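Long-range contacts in DNA polymerase III subunit delta (Bacillus subtilis, PDB 3ZH9), which probably opens the ring of the beta sliding clamp as the wrench subunit of the complex that loads the clamp onto primed DNA: residues R75-V80 with V114-A119; K149-F154 with G180-I185; V51-E56 with V80-F85; V175-G180 with M209-S214. One frame throughout, in Å; residues are numbered along the deposited sequence.

Overall arrangement
The four contacts fall into two groups. Contacts 1 and 3 lie side by side in the parallel five-stranded sheet of the P-loop NTPase-like region, their centres about 11 Å apart. They share Val-80 on strand 76-81, which pairs with strand 113-119 in contact 1 and with strand 49-53 in contact 3. Contacts 2 and 4 belong to the helical region that follows; they share Gly-180, and their centres are also about 11 Å apart, with Val-178 packed on Ser-184 and Ile-185. Between the groups, contacts 1 and 2 are about 14 Å apart at their nearest atoms, contacts 3 and 4 about 22 Å. Sulfate ions, probably from the crystallisation liquor, sit at contacts 2 and 4.

Contact 1: residues R75-V80 with V114-A119; sequences RRLVIV and VFVLLA
Five backbone hydrogen bonds tie strand 76-80 to strand 114-119 in parallel register. Arg-76 O receives Val-114 N at 2.8 Å, Val-78 bonds through N to Val-114 O and through O to Val-116 N, and Val-80 repeats the pattern with Val-116 O and Leu-118 N. In the last of these, Leu-118 N lies 3.0 Å from Val-80 O. The guanidinium of Arg-76 turns from the partner strand to the carbonyls of Thr-68, Phe-69 and Phe-47.

Packing proceeds on both faces of the sheet. On the face of Leu-77 and Ile-79, Val-116 sets CG2 between its own backbone N and carbonyl carbon (chi1 -44°), and there it presses on Ile-79 CG1 at 3.3 Å, a tight carbon pair. Its other methyl, CG1, meets Leu-77 CD1 at 3.9 Å. Across the sheet, the ring of Phe-115 meets two valines obliquely: CZ touches Val-80 CG2 at 3.5 Å and CD2 lies 3.9 Å from Val-78 CG1. Val-80 CG1 runs beside Leu-117 CD2 at 3.8 Å. Just before the strand, Arg-75 lays its CD against Val-114 CG2, 3.5 Å away.

Helix 99-107 links the two strands in a beta-alpha-beta unit. With the polar main chain paired, aliphatic groups on both faces and an aromatic ring on one, the contact has the chemistry of a buried central sheet.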
loop_
_atom_site.group_PDB
_atom_site.type_symbol
_atom_site.label_atom_id
_atom_site.label_comp_id
_atom_site.label_asym_id
_atom_site.label_seq_id
_atom_site.Cartn_x
_atom_site.Cartn_y
_atom_site.Cartn_z
ATOM N N ARG A 75 -11.864 15.572 -24.030
ATOM C CA ARG A 75 -10.502 15.257 -23.633
ATOM C C ARG A 75 -10.179 13.794 -23.833
ATOM O O ARG A 75 -11.060 12.939 -23.853
ATOM C CB ARG A 75 -10.251 15.622 -22.162
ATOM C CG ARG A 75 -9.910 17.084 -21.903
ATOM C CD ARG A 75 -8.915 17.178 -20.774
ATOM N NE ARG A 75 -8.813 18.504 -20.166
ATOM C CZ ARG A 75 -9.672 18.984 -19.270
ATOM N NH1 ARG A 75 -10.720 18.261 -18.885
ATOM N NH2 ARG A 75 -9.495 20.199 -18.773
ATOM N N ARG A 76 -8.884 13.526 -23.928
ATOM C CA ARG A 76 -8.338 12.197 -24.091
ATOM C C ARG A 76 -7.476 11.938 -22.849
ATOM O O ARG A 76 -6.951 12.876 -22.257
ATOM C CB ARG A 76 -7.519 12.214 -25.381
ATOM C CG ARG A 76 -6.533 11.126 -25.587
ATOM C CD ARG A 76 -5.785 11.366 -26.892
ATOM N NE ARG A 76 -6.649 11.245 -28.068
ATOM C CZ ARG A 76 -7.404 10.181 -28.339
ATOM N NH1 ARG A 76 -7.418 9.143 -27.517
ATOM N NH2 ARG A 76 -8.156 10.155 -29.429
ATOM N N LEU A 77 -7.374 10.681 -22.425
ATOM C CA LEU A 77 -6.521 10.312 -21.299
ATOM C C LEU A 77 -5.472 9.306 -21.745
ATOM O O LEU A 77 -5.801 8.262 -22.296
ATOM C CB LEU A 77 -7.343 9.722 -20.146
ATOM C CG LEU A 77 -6.588 9.272 -18.886
ATOM C CD1 LEU A 77 -5.729 10.402 -18.302
ATOM C CD2 LEU A 77 -7.576 8.775 -17.840
ATOM N N VAL A 78 -4.206 9.612 -21.501
ATOM C CA VAL A 78 -3.134 8.716 -21.900
ATOM C C VAL A 78 -2.284 8.399 -20.683
ATOM O O VAL A 78 -1.714 9.300 -20.058
ATOM C CB VAL A 78 -2.232 9.315 -23.006
ATOM C CG1 VAL A 78 -0.989 8.445 -23.199
ATOM C CG2 VAL A 78 -3.002 9.482 -24.329
ATOM N N ILE A 79 -2.218 7.119 -20.337
ATOM C CA ILE A 79 -1.485 6.685 -19.159
ATOM C C ILE A 79 -0.239 5.911 -19.564
ATOM O O ILE A 79 -0.291 4.995 -20.392
ATOM C CB ILE A 79 -2.386 5.840 -18.244
ATOM C CG1 ILE A 79 -3.595 6.666 -17.807
ATOM C CG2 ILE A 79 -1.617 5.320 -17.038
ATOM C CD1 ILE A 79 -4.625 5.863 -17.083
ATOM N N VAL A 80 0.884 6.305 -18.985
ATOM C CA VAL A 80 2.176 5.729 -19.317
ATOM C C VAL A 80 2.855 5.235 -18.053
ATOM O O VAL A 80 3.374 6.034 -17.263
ATOM C CB VAL A 80 3.079 6.765 -20.017
ATOM C CG1 VAL A 80 4.421 6.166 -20.323
ATOM C CG2 VAL A 80 2.424 7.241 -21.286
ATOM N N VAL A 114 -4.941 14.644 -21.441
ATOM C CA VAL A 114 -4.337 14.531 -20.115
ATOM C C VAL A 114 -3.361 13.352 -20.123
ATOM O O VAL A 114 -3.756 12.188 -20.292
ATOM C CB VAL A 114 -5.399 14.352 -19.006
ATOM C CG1 VAL A 114 -4.721 14.213 -17.625
ATOM C CG2 VAL A 114 -6.404 15.521 -19.051
ATOM N N PHE A 115 -2.082 13.672 -19.957
ATOM C CA PHE A 115 -0.988 12.700 -20.042
ATOM C C PHE A 115 -0.462 12.412 -18.626
ATOM O O PHE A 115 0.046 13.318 -17.944
ATOM C CB PHE A 115 0.129 13.303 -20.896
ATOM C CG PHE A 115 1.208 12.338 -21.289
ATOM C CD1 PHE A 115 2.310 12.130 -20.460
ATOM C CD2 PHE A 115 1.145 11.657 -22.510
ATOM C CE1 PHE A 115 3.323 11.241 -20.830
ATOM C CE2 PHE A 115 2.147 10.778 -22.882
ATOM C CZ PHE A 115 3.241 10.570 -22.044
ATOM N N VAL A 116 -0.586 11.165 -18.180
ATOM C CA VAL A 116 -0.136 10.795 -16.839
ATOM C C VAL A 116 1.015 9.783 -16.858
ATOM O O VAL A 116 0.897 8.676 -17.394
ATOM C CB VAL A 116 -1.293 10.255 -15.976
ATOM C CG1 VAL A 116 -2.533 11.127 -16.141
ATOM C CG2 VAL A 116 -1.626 8.856 -16.381
ATOM N N LEU A 117 2.150 10.196 -16.311
ATOM C CA LEU A 117 3.240 9.275 -16.026
ATOM C C LEU A 117 3.008 8.664 -14.653
ATOM O O LEU A 117 2.922 9.378 -13.654
ATOM C CB LEU A 117 4.571 10.009 -16.003
ATOM C CG LEU A 117 5.221 10.174 -17.361
ATOM C CD1 LEU A 117 6.354 11.179 -17.270
ATOM C CD2 LEU A 117 5.715 8.805 -17.837
ATOM N N LEU A 118 2.923 7.341 -14.612
ATOM C CA LEU A 118 2.812 6.624 -13.355
ATOM C C LEU A 118 4.150 5.926 -13.098
ATOM O O LEU A 118 4.508 4.976 -13.797
ATOM C CB LEU A 118 1.653 5.633 -13.428
ATOM C CG LEU A 118 1.270 4.946 -12.123
ATOM C CD1 LEU A 118 1.148 5.970 -11.013
ATOM C CD2 LEU A 118 -0.030 4.175 -12.301
ATOM N N ALA A 119 4.903 6.433 -12.127
ATOM C CA ALA A 119 6.273 5.994 -11.890
ATOM C C ALA A 119 6.429 5.517 -10.455
ATOM O O ALA A 119 6.752 6.303 -9.579
ATOM C CB ALA A 119 7.246 7.125 -12.167
#

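Contact 2: residues K149-F154 with G180-I185; sequences KETTDF and GHLSSI. With SO4 (sulfate ion), chain B.
Thr-151 reaches the turn at Gly-180 and the helix beyond it with its methyl, placed anti to its backbone N. CG2 lies 3.4 Å from Ile-185 CD1, closer than usual for two carbons, and 3.9 Å from Leu-182 CD2. Its hydroxyl bonds to Asn-147 O, just before the helix, and a water donates both to Thr-151 OG1 (2.8 Å) and to Gly-180 O (3.0 Å), bridging the segments. Helix 148-160 thus packs on the first turn of helix 182-195, with Val-175 of the intervening helix 168-177 against both Thr-151 and Ile-185. One turn on, Phe-154, with CG anti to the backbone N (chi1 165°), carries its ring toward helix 182-195, where Leu-182 CD2 makes an off-centre CH-pi contact, 4.3 Å from the ring centroid, while Ile-185 CG2 stands at the ring edge, 4.1 Å from CE2. Phe-3 and Leu-27 add to the packing around the ring.

Behind this layer a sulfate sits at the start of helix 182-195. Its O1 accepts from Ser-183 N; its O2 lies 2.9 Å from the donor His-181 ND1, and His-181 NE2 holds Glu-216. An alanine at His-181 would probably leave the sulfate with one donor fewer and Glu-216 without its imidazole partner.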
loop_
_atom_site.group_PDB
_atom_site.type_symbol
_atom_site.label_atom_id
_atom_site.label_comp_id
_atom_site.label_asym_id
_atom_site.label_seq_id
_atom_site.Cartn_x
_atom_site.Cartn_y
_atom_site.Cartn_z
ATOM N N LYS A 149 3.151 7.827 12.354
ATOM C CA LYS A 149 2.674 9.188 12.590
ATOM C C LYS A 149 2.088 9.806 11.328
ATOM O O LYS A 149 1.044 10.453 11.376
ATOM C CB LYS A 149 3.794 10.072 13.136
ATOM C CG LYS A 149 3.393 11.527 13.312
ATOM N N GLU A 150 2.767 9.608 10.202
ATOM C CA GLU A 150 2.294 10.132 8.922
ATOM C C GLU A 150 0.952 9.506 8.570
ATOM O O GLU A 150 0.084 10.157 7.986
ATOM C CB GLU A 150 3.314 9.854 7.814
ATOM C CG GLU A 150 4.612 10.637 7.960
ATOM C CD GLU A 150 5.735 10.108 7.078
ATOM O OE1 GLU A 150 5.823 8.878 6.879
ATOM O OE2 GLU A 150 6.539 10.929 6.593
ATOM N N THR A 151 0.791 8.236 8.937
ATOM C CA THR A 151 -0.419 7.502 8.623
ATOM C C THR A 151 -1.616 8.089 9.372
ATOM O O THR A 151 -2.709 8.176 8.825
ATOM C CB THR A 151 -0.257 5.985 8.890
ATOM O OG1 THR A 151 0.829 5.487 8.104
ATOM C CG2 THR A 151 -1.513 5.238 8.488
ATOM N N THR A 152 -1.398 8.521 10.610
ATOM C CA THR A 152 -2.431 9.231 11.359
ATOM C C THR A 152 -2.862 10.554 10.697
ATOM O O THR A 152 -4.051 10.815 10.535
ATOM C CB THR A 152 -1.992 9.480 12.812
ATOM O OG1 THR A 152 -1.772 8.220 13.447
ATOM C CG2 THR A 152 -3.075 10.232 13.580
ATOM N N ASP A 153 -1.907 11.388 10.313
ATOM C CA ASP A 153 -2.251 12.637 9.617
ATOM C C ASP A 153 -2.992 12.358 8.310
ATOM O O ASP A 153 -3.966 13.024 7.976
ATOM C CB ASP A 153 -1.005 13.499 9.340
ATOM C CG ASP A 153 -0.317 13.962 10.608
ATOM O OD1 ASP A 153 -0.898 13.795 11.704
ATOM O OD2 ASP A 153 0.808 14.503 10.508
ATOM N N PHE A 154 -2.523 11.376 7.555
ATOM C CA PHE A 154 -3.227 10.994 6.344
ATOM C C PHE A 154 -4.699 10.669 6.620
ATOM O O PHE A 154 -5.583 11.094 5.883
ATOM C CB PHE A 154 -2.545 9.802 5.694
ATOM C CG PHE A 154 -3.382 9.128 4.655
ATOM C CD1 PHE A 154 -3.328 9.534 3.339
ATOM C CD2 PHE A 154 -4.220 8.071 4.997
ATOM C CE1 PHE A 154 -4.101 8.911 2.374
ATOM C CE2 PHE A 154 -4.991 7.442 4.042
ATOM C CZ PHE A 154 -4.930 7.866 2.723
ATOM N N GLY A 180 -2.351 -0.319 9.717
ATOM C CA GLY A 180 -1.690 0.686 8.903
ATOM C C GLY A 180 -1.916 0.668 7.392
ATOM O O GLY A 180 -1.466 1.576 6.706
ATOM N N HIS A 181 -2.597 -0.340 6.854
ATOM C CA HIS A 181 -2.851 -0.376 5.401
ATOM C C HIS A 181 -3.689 0.818 4.929
ATOM O O HIS A 181 -4.804 1.034 5.430
ATOM C CB HIS A 181 -3.568 -1.667 5.022
ATOM C CG HIS A 181 -2.747 -2.894 5.237
ATOM N ND1 HIS A 181 -1.813 -3.334 4.324
ATOM C CD2 HIS A 181 -2.708 -3.772 6.270
ATOM C CE1 HIS A 181 -1.236 -4.433 4.781
ATOM N NE2 HIS A 181 -1.764 -4.722 5.958
ATOM N N LEU A 182 -3.167 1.587 3.972
ATOM C CA LEU A 182 -3.864 2.795 3.518
ATOM C C LEU A 182 -5.170 2.447 2.830
ATOM O O LEU A 182 -6.165 3.139 3.003
ATOM C CB LEU A 182 -2.990 3.672 2.605
ATOM C CG LEU A 182 -1.760 4.325 3.263
ATOM C CD1 LEU A 182 -1.145 5.443 2.390
ATOM C CD2 LEU A 182 -2.086 4.852 4.659
ATOM N N SER A 183 -5.166 1.364 2.063
ATOM C CA SER A 183 -6.374 0.914 1.378
ATOM C C SER A 183 -7.496 0.584 2.379
ATOM O O SER A 183 -8.672 0.839 2.122
ATOM C CB SER A 183 -6.062 -0.311 0.513
ATOM O OG SER A 183 -5.771 -1.438 1.324
ATOM N N SER A 184 -7.113 0.023 3.522
ATOM C CA SER A 184 -8.054 -0.307 4.583
ATOM C C SER A 184 -8.521 0.947 5.307
ATOM O O SER A 184 -9.701 1.081 5.634
ATOM C CB SER A 184 -7.424 -1.283 5.575
ATOM O OG SER A 184 -6.977 -2.442 4.901
ATOM N N ILE A 185 -7.602 1.870 5.553
ATOM C CA ILE A 185 -7.978 3.136 6.163
ATOM C C ILE A 185 -8.971 3.888 5.267
ATOM O O ILE A 185 -9.946 4.444 5.751
ATOM C CB ILE A 185 -6.749 4.023 6.438
ATOM C CG1 ILE A 185 -5.873 3.409 7.527
ATOM C CG2 ILE A 185 -7.180 5.413 6.869
ATOM C CD1 ILE A 185 -4.421 3.852 7.449
HETATM S S SO4 B . -2.150 -1.281 1.011
HETATM O O1 SO4 B . -2.430 0.153 1.086
HETATM O O2 SO4 B . -1.202 -1.634 2.070
HETATM O O3 SO4 B . -1.581 -1.582 -0.307
HETATM O O4 SO4 B . -3.366 -2.072 1.196
HETATM O O HOH W 1 0.828 3.424 6.274
#

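Contact 3: residues V51-E56 with V80-F85; sequences VFDLEE and VKNPYF
Strands 49-53 and 76-81 are the two arms of a beta-alpha-beta unit, joined through helix 59-66, and this contact covers their C-terminal ends and the turns that follow. Two backbone bonds close the parallel ladder: Lys-81 N gives to Phe-52 O at 2.8 Å, and Leu-54 N to Lys-81 O at 2.9 Å.

Leu-54, just past its strand, has the largest share of the packing. CG is anti to the carbonyl carbon (chi1 -63°) and chi2 (-176°) extends CD1, which presses tightly on Val-80 CG1 at 3.5 Å. The same methyl lies at the ring edge of Phe-85, 3.6 Å from CZ, the two side chains crossing at about a right angle. Leu-54 O accepts a bond from His-97 NE2 and also sits near the ring plane of Tyr-84, 3.3 Å from CE2. The Tyr-84 hydroxyl bonds to Ile-95 O.

Asp-53 folds the chain back in an Asx turn: OD1 takes Glu-55 N at 2.9 Å, from 37° out of the carboxylate plane. On the face of Asp-53, the extended Lys-81 chain brings CE to 3.8 Å from Val-51 CG1. Pro-83 is the centre of an inverse gamma turn that redirects the chain after strand 76-81. Such a beta-alpha-beta connection, in a parallel sheet of strand order 2-3-4-1-5, is as in P-loop NTPases of the AAA+ type, consistent with the clan of this region.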
loop_
_atom_site.group_PDB
_atom_site.type_symbol
_atom_site.label_atom_id
_atom_site.label_comp_id
_atom_site.label_asym_id
_atom_site.label_seq_id
_atom_site.Cartn_x
_atom_site.Cartn_y
_atom_site.Cartn_z
ATOM N N VAL A 51 -3.686 3.098 -22.210
ATOM C CA VAL A 51 -2.727 2.745 -21.181
ATOM C C VAL A 51 -1.517 2.038 -21.789
ATOM O O VAL A 51 -1.654 1.062 -22.536
ATOM C CB VAL A 51 -3.354 1.807 -20.160
ATOM C CG1 VAL A 51 -2.356 1.503 -19.052
ATOM C CG2 VAL A 51 -4.637 2.411 -19.617
ATOM N N PHE A 52 -0.331 2.533 -21.472
ATOM C CA PHE A 52 0.891 1.893 -21.933
ATOM C C PHE A 52 1.764 1.486 -20.748
ATOM O O PHE A 52 1.687 2.087 -19.679
ATOM C CB PHE A 52 1.665 2.837 -22.862
ATOM C CG PHE A 52 0.886 3.260 -24.084
ATOM C CD1 PHE A 52 -0.009 4.328 -24.024
ATOM C CD2 PHE A 52 1.046 2.588 -25.292
ATOM C CE1 PHE A 52 -0.724 4.719 -25.140
ATOM C CE2 PHE A 52 0.329 2.976 -26.417
ATOM C CZ PHE A 52 -0.557 4.043 -26.341
ATOM N N ASP A 53 2.591 0.463 -20.945
ATOM C CA ASP A 53 3.568 0.043 -19.938
ATOM C C ASP A 53 4.951 0.069 -20.591
ATOM O O ASP A 53 5.238 -0.722 -21.486
ATOM C CB ASP A 53 3.213 -1.357 -19.417
ATOM C CG ASP A 53 4.112 -1.817 -18.277
ATOM O OD1 ASP A 53 5.239 -1.291 -18.127
ATOM O OD2 ASP A 53 3.686 -2.726 -17.534
ATOM N N LEU A 54 5.805 0.987 -20.156
ATOM C CA LEU A 54 7.096 1.166 -20.807
ATOM C C LEU A 54 8.056 -0.012 -20.597
ATOM O O LEU A 54 9.157 -0.029 -21.150
ATOM C CB LEU A 54 7.740 2.481 -20.368
ATOM C CG LEU A 54 6.942 3.723 -20.767
ATOM C CD1 LEU A 54 7.697 5.001 -20.391
ATOM C CD2 LEU A 54 6.616 3.690 -22.275
ATOM N N GLU A 55 7.642 -0.990 -19.798
ATOM C CA GLU A 55 8.397 -2.229 -19.686
ATOM C C GLU A 55 8.346 -2.994 -21.006
ATOM O O GLU A 55 9.248 -3.772 -21.312
ATOM C CB GLU A 55 7.832 -3.117 -18.577
ATOM C CG GLU A 55 7.859 -2.498 -17.191
ATOM C CD GLU A 55 9.234 -2.530 -16.545
ATOM O OE1 GLU A 55 10.239 -2.738 -17.262
ATOM O OE2 GLU A 55 9.304 -2.347 -15.310
ATOM N N GLU A 56 7.212 -2.888 -21.692
ATOM C CA GLU A 56 6.976 -3.617 -22.932
ATOM C C GLU A 56 6.476 -2.830 -24.146
ATOM O O GLU A 56 6.440 -3.364 -25.244
ATOM C CB GLU A 56 5.967 -4.718 -22.656
ATOM C CG GLU A 56 4.610 -4.187 -22.323
ATOM C CD GLU A 56 3.700 -5.250 -21.797
ATOM O OE1 GLU A 56 4.195 -6.355 -21.532
ATOM O OE2 GLU A 56 2.495 -4.986 -21.645
ATOM N N VAL A 80 0.884 6.305 -18.985
ATOM C CA VAL A 80 2.176 5.729 -19.317
ATOM C C VAL A 80 2.855 5.235 -18.053
ATOM O O VAL A 80 3.374 6.034 -17.263
ATOM C CB VAL A 80 3.079 6.765 -20.017
ATOM C CG1 VAL A 80 4.421 6.166 -20.323
ATOM C CG2 VAL A 80 2.424 7.241 -21.286
ATOM N N LYS A 81 2.839 3.918 -17.852
ATOM C CA LYS A 81 3.417 3.325 -16.645
ATOM C C LYS A 81 4.902 2.986 -16.777
ATOM O O LYS A 81 5.385 2.662 -17.868
ATOM C CB LYS A 81 2.657 2.056 -16.257
ATOM C CG LYS A 81 1.167 2.244 -16.017
ATOM C CD LYS A 81 0.518 0.895 -15.728
ATOM C CE LYS A 81 -0.987 1.007 -15.583
ATOM N NZ LYS A 81 -1.631 -0.337 -15.677
ATOM N N ASN A 82 5.608 3.057 -15.647
ATOM C CA ASN A 82 6.972 2.530 -15.493
ATOM C C ASN A 82 8.078 3.185 -16.322
ATOM O O ASN A 82 8.778 2.500 -17.071
ATOM C CB ASN A 82 7.006 1.018 -15.735
ATOM C CG ASN A 82 6.038 0.264 -14.849
ATOM O OD1 ASN A 82 5.426 -0.713 -15.282
ATOM N ND2 ASN A 82 5.886 0.714 -13.613
ATOM N N PRO A 83 8.242 4.507 -16.187
ATOM C CA PRO A 83 9.392 5.185 -16.794
ATOM C C PRO A 83 10.657 4.946 -15.969
ATOM O O PRO A 83 11.139 5.865 -15.305
ATOM C CB PRO A 83 8.980 6.665 -16.764
ATOM C CG PRO A 83 8.032 6.763 -15.628
ATOM C CD PRO A 83 7.292 5.456 -15.580
ATOM N N TYR A 84 11.179 3.722 -16.024
ATOM C CA TYR A 84 12.341 3.313 -15.233
ATOM C C TYR A 84 13.567 4.169 -15.522
ATOM O O TYR A 84 14.452 4.300 -14.683
ATOM C CB TYR A 84 12.670 1.829 -15.463
ATOM C CG TYR A 84 12.654 1.411 -16.915
ATOM C CD1 TYR A 84 13.774 1.584 -17.729
ATOM C CD2 TYR A 84 11.508 0.858 -17.483
ATOM C CE1 TYR A 84 13.748 1.210 -19.076
ATOM C CE2 TYR A 84 11.472 0.485 -18.822
ATOM C CZ TYR A 84 12.592 0.658 -19.608
ATOM O OH TYR A 84 12.544 0.280 -20.931
ATOM N N PHE A 85 13.614 4.746 -16.715
ATOM C CA PHE A 85 14.720 5.610 -17.097
ATOM C C PHE A 85 14.716 6.929 -16.315
ATOM O O PHE A 85 15.622 7.740 -16.473
ATOM C CB PHE A 85 14.674 5.879 -18.602
ATOM C CG PHE A 85 13.297 6.202 -19.111
ATOM C CD1 PHE A 85 12.760 7.468 -18.942
ATOM C CD2 PHE A 85 12.530 5.231 -19.740
ATOM C CE1 PHE A 85 11.488 7.762 -19.396
ATOM C CE2 PHE A 85 11.263 5.520 -20.192
ATOM C CZ PHE A 85 10.742 6.791 -20.026
#

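Contact 4: residues V175-G180 with M209-S214; sequences VLLVNG and MLVARS. With SO4 (sulfate ion), chain H; SO4 (sulfate ion), chain M.
Leu-177, Arg-213 and Val-211 bear most of the contact, which joins the Schellman motif ending helix 168-177 to the linker between helices 204-210 and 215-227. In that motif Asn-179, at positive phi, is the C-prime residue, and Gly-180 N returns to Val-175 O. Leu-177 divides its two methyls. CD1 meets Val-211 CG1 at 3.9 Å, whereas CD2 lies over one face of the Arg-213 guanidinium, 3.6 Å above its plane and offset toward the rim. The two side chains cross at about a right angle; the Arg-213 chain bends at chi3 (-69°), which places NE 3.9 Å from Leu-177 CD2. In the plane of the guanidinium, at its edge, a sulfate O2 accepts from Arg-213 NH2 at 2.6 Å; a second sulfate takes Arg-213 N. An alanine at Arg-213 would probably leave Leu-177 CD2 without its flat cover and the first sulfate without this charged partner. Val-211 CG1 also reaches Val-178 CG1 at 4.2 Å, and Val-178 packs on Ile-185 of the next helix. Ser-214, the N-cap of helix 215-227, bonds through OG to Gln-217 N. Ser-214 N donates to Leu-177 O, 3.0 Å away, with an N-H...O angle of 178°.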
loop_
_atom_site.group_PDB
_atom_site.type_symbol
_atom_site.label_atom_id
_atom_site.label_comp_id
_atom_site.label_asym_id
_atom_site.label_seq_id
_atom_site.Cartn_x
_atom_site.Cartn_y
_atom_site.Cartn_z
ATOM N N VAL A 175 -6.031 3.369 12.616
ATOM C CA VAL A 175 -4.775 2.931 12.023
ATOM C C VAL A 175 -4.238 1.654 12.687
ATOM O O VAL A 175 -3.749 0.750 12.020
ATOM C CB VAL A 175 -3.734 4.074 12.080
ATOM C CG1 VAL A 175 -2.298 3.565 11.778
ATOM C CG2 VAL A 175 -4.142 5.183 11.135
ATOM N N LEU A 176 -4.344 1.577 14.004
ATOM C CA LEU A 176 -3.977 0.362 14.732
ATOM C C LEU A 176 -4.800 -0.857 14.278
ATOM O O LEU A 176 -4.261 -1.947 14.070
ATOM C CB LEU A 176 -4.198 0.577 16.236
ATOM C CG LEU A 176 -4.081 -0.662 17.136
ATOM C CD1 LEU A 176 -2.625 -0.970 17.417
ATOM C CD2 LEU A 176 -4.827 -0.464 18.447
ATOM N N LEU A 177 -6.111 -0.664 14.152
ATOM C CA LEU A 177 -7.038 -1.756 13.888
ATOM C C LEU A 177 -6.792 -2.395 12.529
ATOM O O LEU A 177 -6.961 -3.596 12.358
ATOM C CB LEU A 177 -8.491 -1.264 13.964
ATOM C CG LEU A 177 -9.066 -0.979 15.356
ATOM C CD1 LEU A 177 -10.418 -0.282 15.228
ATOM C CD2 LEU A 177 -9.182 -2.249 16.189
ATOM N N VAL A 178 -6.404 -1.587 11.550
ATOM C CA VAL A 178 -6.250 -2.122 10.211
ATOM C C VAL A 178 -4.781 -2.317 9.887
ATOM O O VAL A 178 -4.414 -2.533 8.726
ATOM C CB VAL A 178 -6.956 -1.251 9.148
ATOM C CG1 VAL A 178 -8.458 -1.161 9.480
ATOM C CG2 VAL A 178 -6.318 0.128 9.059
ATOM N N ASN A 179 -3.955 -2.261 10.930
ATOM C CA ASN A 179 -2.518 -2.499 10.788
ATOM C C ASN A 179 -1.868 -1.557 9.789
ATOM O O ASN A 179 -0.955 -1.959 9.068
ATOM C CB ASN A 179 -2.244 -3.942 10.347
ATOM C CG ASN A 179 -0.951 -4.506 10.944
ATOM O OD1 ASN A 179 -0.570 -4.158 12.059
ATOM N ND2 ASN A 179 -0.274 -5.372 10.198
ATOM N N GLY A 180 -2.351 -0.319 9.717
ATOM C CA GLY A 180 -1.690 0.686 8.903
ATOM C C GLY A 180 -1.916 0.668 7.392
ATOM O O GLY A 180 -1.466 1.576 6.706
ATOM N N MET A 209 -16.922 0.667 17.412
ATOM C CA MET A 209 -18.122 -0.137 17.207
ATOM C C MET A 209 -18.183 -0.655 15.775
ATOM O O MET A 209 -18.606 -1.782 15.531
ATOM C CB MET A 209 -19.405 0.599 17.607
ATOM C CG MET A 209 -19.838 1.717 16.691
ATOM S SD MET A 209 -21.388 2.502 17.283
ATOM C CE MET A 209 -20.791 3.325 18.753
ATOM N N LEU A 210 -17.721 0.151 14.831
ATOM C CA LEU A 210 -17.926 -0.213 13.433
ATOM C C LEU A 210 -16.771 -1.018 12.825
ATOM O O LEU A 210 -17.003 -1.886 11.992
ATOM C CB LEU A 210 -18.223 1.028 12.590
ATOM C CG LEU A 210 -18.740 0.743 11.172
ATOM C CD1 LEU A 210 -20.172 0.157 11.189
ATOM C CD2 LEU A 210 -18.688 2.008 10.330
ATOM N N VAL A 211 -15.539 -0.756 13.263
ATOM C CA VAL A 211 -14.356 -1.242 12.539
ATOM C C VAL A 211 -13.760 -2.458 13.215
ATOM O O VAL A 211 -13.306 -2.373 14.364
ATOM C CB VAL A 211 -13.257 -0.168 12.432
ATOM C CG1 VAL A 211 -12.008 -0.722 11.730
ATOM C CG2 VAL A 211 -13.756 1.073 11.712
ATOM N N ALA A 212 -13.775 -3.595 12.516
ATOM C CA ALA A 212 -13.268 -4.837 13.095
ATOM C C ALA A 212 -11.739 -4.901 13.026
ATOM O O ALA A 212 -11.133 -4.582 11.999
ATOM C CB ALA A 212 -13.876 -6.053 12.396
ATOM N N ARG A 213 -11.121 -5.328 14.118
ATOM C CA ARG A 213 -9.681 -5.566 14.135
ATOM C C ARG A 213 -9.349 -6.586 13.061
ATOM O O ARG A 213 -9.944 -7.659 13.014
ATOM C CB ARG A 213 -9.265 -6.068 15.506
ATOM C CG ARG A 213 -7.782 -5.967 15.784
ATOM C CD ARG A 213 -7.476 -6.362 17.232
ATOM N NE ARG A 213 -7.999 -5.363 18.163
ATOM C CZ ARG A 213 -7.254 -4.474 18.818
ATOM N NH1 ARG A 213 -5.930 -4.455 18.671
ATOM N NH2 ARG A 213 -7.833 -3.605 19.633
ATOM N N SER A 214 -8.425 -6.244 12.170
ATOM C CA SER A 214 -8.083 -7.142 11.067
ATOM C C SER A 214 -7.459 -8.463 11.565
ATOM O O SER A 214 -6.870 -8.525 12.653
ATOM C CB SER A 214 -7.143 -6.455 10.067
ATOM O OG SER A 214 -5.824 -6.393 10.578
HETATM S S SO4 H . -13.457 -6.338 16.831
HETATM O O1 SO4 H . -14.483 -5.400 17.310
HETATM O O2 SO4 H . -12.266 -5.572 16.481
HETATM O O3 SO4 H . -13.922 -7.061 15.646
HETATM O O4 SO4 H . -13.152 -7.283 17.909
HETATM S S SO4 M . -11.537 -2.295 20.240
HETATM O O1 SO4 M . -11.612 -1.461 19.026
HETATM O O2 SO4 M . -10.144 -2.658 20.512
HETATM O O3 SO4 M . -12.315 -3.525 20.069
HETATM O O4 SO4 M . -12.089 -1.559 21.379
#